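Local coordinates for protein transcriptional regulator, putative (Vibrio cholerae O1 biovar eltor str. N16961, PDB 3BJN) that probably binds DNA as a negative regulator of allantoin and glyoxylate utilization operons, this chain being the C-terminal IclR-type domain of the longer protein, at residues H10-V15 against L41-R46; V72-M77 against K84-F89. One frame throughout, in Å; residues are numbered along the deposited sequence.

Contact 1. Residues H10-V15 against L41-R46; sequences HNLDAV and LCVSQR
S44 CB is the point on which L12 and V15 converge: L12 CD1 lies 4.0 Å from S44 CB and V15 CG1 4.1 Å from the same S44 CB. L12 and V15 lie three residues apart, so one face of the first turn of helix 12-26 presents both methyls to the strand. The CB of V15 points toward the strand, whereas that of L12 points across the line to the strand and its CD1 branch reaches inward, its CG trans to the backbone N (chi1 -167°). That same CD1 also touches V43 CG1, at 4.2 Å. Two consecutive strand residues can face the helix because V43 and S44 form a classic beta bulge opposite Y32 of strand 29-36; the helical backbone angles of V43 (-86°/-36°) break the usual alternation and send both side chains to the helix side of the antiparallel sheet of this IclR C-terminal domain, a family of the GAF clan. Y32 itself also touches V15, and E16 and L19 continue the helix cover over S44. L12 carries most of the helix side although partly exposed, while V15 and S44 are buried. N11 takes the N-cap position without a side-chain capping bond, its OD1 being paired with Q9 NE2 instead. D13 and A14, on the outer side of the turn, are exposed, though A14 also touches L165.

Contact 2. Residues V72-M77 against K84-F89; sequences VMLAYM and KILRYF
M77 N donates to M73 O at 2.9 Å, and a weak second bond reaches the same M73 O from Y76 N at 3.3 Å; the bonds belong to the last turn of helix 67-76, and M77 is the first residue to leave helical angles. The motif is a helical hairpin: residues 77 and 78 join helix 67-76 to helix 79-88, and between 72-77 and 84-89 the contact is made by aliphatic and selenomethionine side chains. L74 stands at the middle, with its forked end divided between two successive residues of the second helix. Its CD1 lies 4.0 Å from L86 CD2, and its CD2 lies 4.1 Å from I85 CG2. I85 is shared in turn: CG2, trans to its backbone N, serves L74, while the other branch runs out extended (chi2 167°) and offers CD1 to M77. All four touching side chains are buried. F102 of helix 96-108 also packs on L74, L64 on I85 and P93 on L86, whereas V72 and Y76 lean on strand 121-130, which places the first helix between the sheet and the second helix. M77, a selenomethionine, is bent at chi3 (56°), bringing CE within 4.1 Å of I85 CD1 while SE comes closer still to I85 CD1, at 3.7 Å.

The two contacts share no helix or strand and do not touch; their centres lie 22 Å apart, and about 6 Å separates their nearest atoms. Contact 1 sets a helix against the sheet, contact 2 a helix against its successor in the chain. The chain closes contact 1 before it opens contact 2. Both are apolar and buried where they touch, but contact 1 is smaller (112 against 160 Å²) and includes a partly exposed leucine and a serine CB, whereas contact 2 uses only buried leucine, isoleucine and selenomethionine side chains. The single antiparallel sheet connects them: strand 39-45 belongs to contact 1, while strands 121-130 and 133-143 bear on helix 67-76 of contact 2.

Contact 1. Residues H10-V15 against L41-R46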
ATOM      1  N   HIS A  10     -10.298  -3.165 -14.149  1.00 34.95           N
ATOM      2  CA  HIS A  10      -9.962  -3.557 -15.529  1.00 34.66           C
ATOM      3  C   HIS A  10      -8.900  -4.647 -15.621  1.00 34.34           C
ATOM      4  O   HIS A  10      -9.022  -5.565 -16.440  1.00 35.07           O
ATOM      5  CB  HIS A  10      -9.558  -2.326 -16.377  1.00 34.96           C
ATOM      6  N   ASN A  11      -7.883  -4.572 -14.758  1.00 32.68           N
ATOM      7  CA  ASN A  11      -6.742  -5.458 -14.897  1.00 30.66           C
ATOM      8  C   ASN A  11      -6.572  -6.442 -13.745  1.00 28.65           C
ATOM      9  O   ASN A  11      -5.438  -6.788 -13.398  1.00 26.27           O
ATOM     10  CB  ASN A  11      -5.464  -4.632 -15.046  1.00 31.80           C
ATOM     11  CG  ASN A  11      -5.115  -3.863 -13.776  1.00 33.46           C
ATOM     12  OD1 ASN A  11      -5.978  -3.587 -12.907  1.00 34.93           O
ATOM     13  ND2 ASN A  11      -3.841  -3.526 -13.646  1.00 35.41           N
ATOM     14  N   LEU A  12      -7.683  -6.899 -13.171  1.00 26.09           N
ATOM     15  CA  LEU A  12      -7.627  -7.859 -12.056  1.00 24.87           C
ATOM     16  C   LEU A  12      -6.854  -9.146 -12.372  1.00 23.09           C
ATOM     17  O   LEU A  12      -6.124  -9.646 -11.512  1.00 22.23           O
ATOM     18  CB  LEU A  12      -9.036  -8.197 -11.567  1.00 24.87           C
ATOM     19  CG  LEU A  12      -9.217  -8.931 -10.242  1.00 26.17           C
ATOM     20  CD1 LEU A  12      -8.628  -8.148  -9.042  1.00 24.26           C
ATOM     21  CD2 LEU A  12     -10.711  -9.186 -10.044  1.00 26.35           C
ATOM     22  N   ASP A  13      -6.980  -9.691 -13.580  1.00 21.88           N
ATOM     23  CA  ASP A  13      -6.181 -10.887 -13.908  1.00 21.58           C
ATOM     24  C   ASP A  13      -4.681 -10.616 -13.745  1.00 20.05           C
ATOM     25  O   ASP A  13      -3.943 -11.431 -13.162  1.00 20.02           O
ATOM     26  CB  ASP A  13      -6.444 -11.378 -15.338  1.00 22.21           C
ATOM     27  CG  ASP A  13      -7.858 -11.932 -15.531  1.00 26.28           C
ATOM     28  OD1 ASP A  13      -8.602 -12.095 -14.541  1.00 31.05           O
ATOM     29  OD2 ASP A  13      -8.232 -12.197 -16.696  1.00 30.25           O
ATOM     30  N   ALA A  14      -4.248  -9.453 -14.234  1.00 18.91           N
ATOM     31  CA  ALA A  14      -2.830  -9.079 -14.182  1.00 18.53           C
ATOM     32  C   ALA A  14      -2.415  -8.848 -12.719  1.00 17.28           C
ATOM     33  O   ALA A  14      -1.329  -9.284 -12.269  1.00 17.31           O
ATOM     34  CB  ALA A  14      -2.580  -7.823 -15.021  1.00 19.49           C
ATOM     35  N   VAL A  15      -3.285  -8.164 -11.990  1.00 16.44           N
ATOM     36  CA  VAL A  15      -3.050  -7.941 -10.549  1.00 15.64           C
ATOM     37  C   VAL A  15      -2.911  -9.269  -9.790  1.00 15.43           C
ATOM     38  O   VAL A  15      -1.987  -9.445  -8.988  1.00 14.52           O
ATOM     39  CB  VAL A  15      -4.193  -7.086  -9.921  1.00 15.62           C
ATOM     40  CG1 VAL A  15      -4.083  -7.075  -8.398  1.00 16.52           C
ATOM     41  CG2 VAL A  15      -4.185  -5.672 -10.480  1.00 16.80           C
ATOM     42  N   LEU A  41      -9.199   0.922  -0.306  1.00 16.11           N
ATOM     43  CA  LEU A  41      -9.942  -0.319  -0.477  1.00 15.81           C
ATOM     44  C   LEU A  41      -8.995  -1.477  -0.838  1.00 16.27           C
ATOM     45  O   LEU A  41      -8.184  -1.354  -1.749  1.00 16.14           O
ATOM     46  CB  LEU A  41     -10.989  -0.143  -1.581  1.00 16.67           C
ATOM     47  CG  LEU A  41     -11.725  -1.417  -1.977  1.00 17.64           C
ATOM     48  CD1 LEU A  41     -12.666  -1.885  -0.859  1.00 19.97           C
ATOM     49  CD2 LEU A  41     -12.509  -1.196  -3.261  1.00 20.68           C
ATOM     50  N   CYS A  42      -9.121  -2.596  -0.143  1.00 16.07           N
ATOM     51  CA  CYS A  42      -8.338  -3.767  -0.522  1.00 15.64           C
ATOM     52  C   CYS A  42      -9.077  -4.522  -1.634  1.00 16.67           C
ATOM     53  O   CYS A  42     -10.104  -5.160  -1.383  1.00 17.50           O
ATOM     54  CB  CYS A  42      -8.106  -4.642   0.688  1.00 17.34           C
ATOM     55  SG  CYS A  42      -7.107  -6.082   0.265  1.00 20.45           S
ATOM     56  N   VAL A  43      -8.580  -4.419  -2.860  1.00 15.48           N
ATOM     57  CA  VAL A  43      -9.280  -4.986  -4.009  1.00 16.19           C
ATOM     58  C   VAL A  43      -8.941  -6.462  -4.237  1.00 16.17           C
ATOM     59  O   VAL A  43      -9.801  -7.274  -4.632  1.00 16.90           O
ATOM     60  CB  VAL A  43      -8.985  -4.166  -5.283  1.00 16.07           C
ATOM     61  CG1 VAL A  43      -9.507  -4.852  -6.538  1.00 17.74           C
ATOM     62  CG2 VAL A  43      -9.625  -2.773  -5.153  1.00 17.30           C
ATOM     63  N   SER A  44      -7.690  -6.818  -3.970  1.00 16.30           N
ATOM     64  CA  SER A  44      -7.260  -8.196  -4.149  1.00 15.58           C
ATOM     65  C   SER A  44      -6.204  -8.498  -3.098  1.00 16.56           C
ATOM     66  O   SER A  44      -5.355  -7.663  -2.821  1.00 15.94           O
ATOM     67  CB  SER A  44      -6.692  -8.405  -5.547  1.00 15.68           C
ATOM     68  OG  SER A  44      -6.351  -9.790  -5.758  1.00 18.41           O
ATOM     69  N   GLN A  45      -6.288  -9.684  -2.496  1.00 18.30           N
ATOM     70  CA  GLN A  45      -5.371 -10.031  -1.419  1.00 19.08           C
ATOM     71  C   GLN A  45      -5.031 -11.507  -1.459  1.00 20.39           C
ATOM     72  O   GLN A  45      -5.924 -12.338  -1.684  1.00 20.03           O
ATOM     73  CB  GLN A  45      -6.028  -9.723  -0.088  1.00 20.60           C
ATOM     74  CG  GLN A  45      -5.141  -9.929   1.135  1.00 25.35           C
ATOM     75  CD  GLN A  45      -5.907  -9.657   2.396  1.00 29.99           C
ATOM     76  OE1 GLN A  45      -6.902 -10.330   2.676  1.00 34.70           O
ATOM     77  NE2 GLN A  45      -5.499  -8.647   3.137  1.00 33.36           N
ATOM     78  N   ARG A  46      -3.770 -11.830  -1.203  0.50 20.41           N
ATOM     79  CA  ARG A  46      -3.327 -13.228  -1.211  0.50 21.22           C
ATOM     80  C   ARG A  46      -3.729 -14.034   0.035  0.50 21.46           C
ATOM     81  O   ARG A  46      -3.974 -15.233  -0.038  0.50 22.91           O
ATOM     82  CB  ARG A  46      -1.816 -13.316  -1.496  1.00 21.77           C
ATOM     83  CG  ARG A  46      -1.460 -12.887  -2.817  1.00 22.45           C
ATOM     84  CD  ARG A  46      -2.011 -13.781  -3.792  1.00 23.71           C
ATOM     85  NE  ARG A  46      -1.562 -15.139  -3.553  1.00 28.45           N
ATOM     86  CZ  ARG A  46      -1.891 -16.145  -4.341  1.00 31.38           C
ATOM     87  NH1 ARG A  46      -2.660 -15.908  -5.385  1.00 28.97           N
ATOM     88  NH2 ARG A  46      -1.446 -17.375  -4.097  1.00 32.88           N
TER

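Contact 2. Residues V72-M77 against K84-F89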
ATOM      1  N   VAL A  72       1.838   5.966   0.555  1.00 17.64           N
ATOM      2  CA  VAL A  72       2.216   5.920  -0.866  1.00 19.26           C
ATOM      3  C   VAL A  72       1.155   6.583  -1.748  1.00 19.62           C
ATOM      4  O   VAL A  72       1.478   7.396  -2.633  1.00 19.24           O
ATOM      5  CB  VAL A  72       2.409   4.462  -1.318  1.00 19.36           C
ATOM      6  CG1 VAL A  72       2.299   4.346  -2.838  1.00 23.59           C
ATOM      7  CG2 VAL A  72       3.725   4.009  -0.824  1.00 21.79           C
HETATM    8  N   MSE A  73      -0.109   6.285  -1.474  1.00 19.02           N
HETATM    9  CA  MSE A  73      -1.186   6.815  -2.293  1.00 21.01           C
HETATM   10  C   MSE A  73      -1.308   8.317  -2.077  1.00 19.59           C
HETATM   11  O   MSE A  73      -1.421   9.081  -3.047  1.00 19.81           O
HETATM   12  CB  MSE A  73      -2.488   6.057  -2.038  1.00 20.37           C
HETATM   13  CG  MSE A  73      -2.354   4.620  -2.577  1.00 20.01           C
HETATM   14 SE   MSE A  73      -3.988   3.586  -2.481  1.00 33.01          SE
HETATM   15  CE  MSE A  73      -4.420   3.854  -0.725  1.00 26.53           C
ATOM     16  N   LEU A  74      -1.230   8.745  -0.815  1.00 17.58           N
ATOM     17  CA  LEU A  74      -1.249  10.194  -0.499  1.00 17.94           C
ATOM     18  C   LEU A  74      -0.073  10.939  -1.157  1.00 17.67           C
ATOM     19  O   LEU A  74      -0.246  12.064  -1.660  1.00 19.48           O
ATOM     20  CB  LEU A  74      -1.246  10.433   1.006  1.00 18.06           C
ATOM     21  CG  LEU A  74      -2.553  10.035   1.701  1.00 18.99           C
ATOM     22  CD1 LEU A  74      -2.283   9.946   3.237  1.00 20.89           C
ATOM     23  CD2 LEU A  74      -3.675  11.048   1.372  1.00 21.34           C
ATOM     24  N   ALA A  75       1.107  10.323  -1.162  1.00 17.13           N
ATOM     25  CA  ALA A  75       2.297  10.971  -1.755  1.00 17.78           C
ATOM     26  C   ALA A  75       2.193  11.141  -3.275  1.00 18.19           C
ATOM     27  O   ALA A  75       2.732  12.109  -3.839  1.00 19.04           O
ATOM     28  CB  ALA A  75       3.570  10.210  -1.415  1.00 17.06           C
ATOM     29  N   TYR A  76       1.524  10.198  -3.934  1.00 18.00           N
ATOM     30  CA  TYR A  76       1.518  10.149  -5.408  1.00 18.30           C
ATOM     31  C   TYR A  76       0.269  10.686  -6.095  1.00 18.82           C
ATOM     32  O   TYR A  76       0.306  10.966  -7.305  1.00 19.57           O
ATOM     33  CB  TYR A  76       1.827   8.733  -5.919  1.00 17.95           C
ATOM     34  CG  TYR A  76       3.295   8.397  -5.904  1.00 18.33           C
ATOM     35  CD1 TYR A  76       3.900   7.863  -4.775  1.00 17.43           C
ATOM     36  CD2 TYR A  76       4.092   8.638  -7.030  1.00 18.69           C
ATOM     37  CE1 TYR A  76       5.282   7.552  -4.765  1.00 19.12           C
ATOM     38  CE2 TYR A  76       5.447   8.334  -7.032  1.00 20.69           C
ATOM     39  CZ  TYR A  76       6.035   7.787  -5.907  1.00 20.29           C
ATOM     40  OH  TYR A  76       7.389   7.500  -5.963  1.00 21.81           O
HETATM   41  N   MSE A  77      -0.835  10.803  -5.356  1.00 19.13           N
HETATM   42  CA  MSE A  77      -2.031  11.469  -5.887  1.00 20.79           C
HETATM   43  C   MSE A  77      -1.798  12.993  -6.010  1.00 19.97           C
HETATM   44  O   MSE A  77      -0.820  13.521  -5.482  1.00 19.16           O
HETATM   45  CB  MSE A  77      -3.247  11.181  -4.998  1.00 20.45           C
HETATM   46  CG  MSE A  77      -3.152  11.813  -3.648  1.00 21.39           C
HETATM   47 SE   MSE A  77      -4.804  11.488  -2.628  1.00 27.10          SE
HETATM   48  CE  MSE A  77      -4.846   9.529  -2.717  1.00 23.20           C
ATOM     49  N   LYS A  84      -7.314  17.476   0.855  1.00 19.55           N
ATOM     50  CA  LYS A  84      -8.719  17.281   1.254  1.00 20.19           C
ATOM     51  C   LYS A  84      -8.862  16.098   2.198  1.00 19.34           C
ATOM     52  O   LYS A  84      -9.629  16.129   3.178  1.00 19.68           O
ATOM     53  CB  LYS A  84      -9.607  17.035   0.022  1.00 19.86           C
ATOM     54  CG  LYS A  84      -9.907  18.261  -0.810  1.00 23.23           C
ATOM     55  CD  LYS A  84     -10.825  17.861  -1.946  1.00 25.85           C
ATOM     56  CE  LYS A  84     -11.188  19.061  -2.786  1.00 26.45           C
ATOM     57  NZ  LYS A  84     -11.850  18.607  -4.034  1.00 28.76           N
ATOM     58  N   ILE A  85      -8.129  15.029   1.890  1.00 17.68           N
ATOM     59  CA  ILE A  85      -8.222  13.825   2.677  1.00 18.26           C
ATOM     60  C   ILE A  85      -7.608  14.063   4.057  1.00 17.88           C
ATOM     61  O   ILE A  85      -8.218  13.772   5.066  1.00 17.92           O
ATOM     62  CB  ILE A  85      -7.535  12.627   1.952  1.00 17.82           C
ATOM     63  CG1 ILE A  85      -8.349  12.275   0.706  1.00 18.73           C
ATOM     64  CG2 ILE A  85      -7.447  11.432   2.871  1.00 20.49           C
ATOM     65  CD1 ILE A  85      -7.618  11.336  -0.270  1.00 19.27           C
ATOM     66  N   LEU A  86      -6.406  14.626   4.097  1.00 18.29           N
ATOM     67  CA  LEU A  86      -5.723  14.816   5.385  1.00 18.50           C
ATOM     68  C   LEU A  86      -6.547  15.785   6.254  1.00 18.65           C
ATOM     69  O   LEU A  86      -6.663  15.577   7.469  1.00 18.90           O
ATOM     70  CB  LEU A  86      -4.302  15.339   5.177  1.00 19.06           C
ATOM     71  CG  LEU A  86      -3.302  14.265   4.712  1.00 21.34           C
ATOM     72  CD1 LEU A  86      -1.920  14.879   4.681  1.00 25.12           C
ATOM     73  CD2 LEU A  86      -3.318  13.058   5.612  1.00 25.37           C
ATOM     74  N   ARG A  87      -7.099  16.838   5.635  1.00 18.11           N
ATOM     75  CA  ARG A  87      -7.916  17.802   6.410  1.00 17.88           C
ATOM     76  C   ARG A  87      -9.179  17.149   6.996  1.00 18.00           C
ATOM     77  O   ARG A  87      -9.634  17.467   8.118  1.00 18.18           O
ATOM     78  CB  ARG A  87      -8.255  19.059   5.603  1.00 18.23           C
ATOM     79  CG  ARG A  87      -6.999  19.899   5.296  1.00 19.44           C
ATOM     80  CD  ARG A  87      -7.263  21.350   4.985  1.00 21.89           C
ATOM     81  NE  ARG A  87      -5.994  22.092   5.047  1.00 25.28           N
ATOM     82  CZ  ARG A  87      -5.264  22.441   3.989  1.00 26.82           C
ATOM     83  NH1 ARG A  87      -5.668  22.135   2.755  1.00 26.29           N
ATOM     84  NH2 ARG A  87      -4.122  23.099   4.169  1.00 26.18           N
ATOM     85  N   TYR A  88      -9.789  16.250   6.236  1.00 17.18           N
ATOM     86  CA  TYR A  88     -10.930  15.522   6.779  1.00 16.73           C
ATOM     87  C   TYR A  88     -10.554  14.766   8.049  1.00 16.69           C
ATOM     88  O   TYR A  88     -11.297  14.753   9.009  1.00 17.45           O
ATOM     89  CB  TYR A  88     -11.436  14.535   5.745  1.00 16.86           C
ATOM     90  CG  TYR A  88     -12.486  13.603   6.277  1.00 15.11           C
ATOM     91  CD1 TYR A  88     -13.736  14.093   6.672  1.00 14.97           C
ATOM     92  CD2 TYR A  88     -12.248  12.232   6.382  1.00 16.22           C
ATOM     93  CE1 TYR A  88     -14.748  13.224   7.142  1.00 14.92           C
ATOM     94  CE2 TYR A  88     -13.238  11.351   6.861  1.00 15.51           C
ATOM     95  CZ  TYR A  88     -14.491  11.869   7.234  1.00 14.70           C
ATOM     96  OH  TYR A  88     -15.458  10.983   7.698  1.00 17.22           O
ATOM     97  N   PHE A  89      -9.374  14.149   8.058  1.00 16.49           N
ATOM     98  CA  PHE A  89      -8.945  13.393   9.224  1.00 17.02           C
ATOM     99  C   PHE A  89      -8.274  14.263  10.290  1.00 17.61           C
ATOM    100  O   PHE A  89      -7.694  13.732  11.244  1.00 19.58           O
ATOM    101  CB  PHE A  89      -8.009  12.275   8.777  1.00 18.07           C
ATOM    102  CG  PHE A  89      -8.715  11.167   8.055  1.00 15.99           C
ATOM    103  CD1 PHE A  89      -9.756  10.451   8.680  1.00 18.81           C
ATOM    104  CD2 PHE A  89      -8.365  10.842   6.734  1.00 17.68           C
ATOM    105  CE1 PHE A  89     -10.445   9.427   8.001  1.00 19.48           C
ATOM    106  CE2 PHE A  89      -9.031   9.784   6.064  1.00 15.84           C
ATOM    107  CZ  PHE A  89     -10.076   9.096   6.687  1.00 17.67           C
TER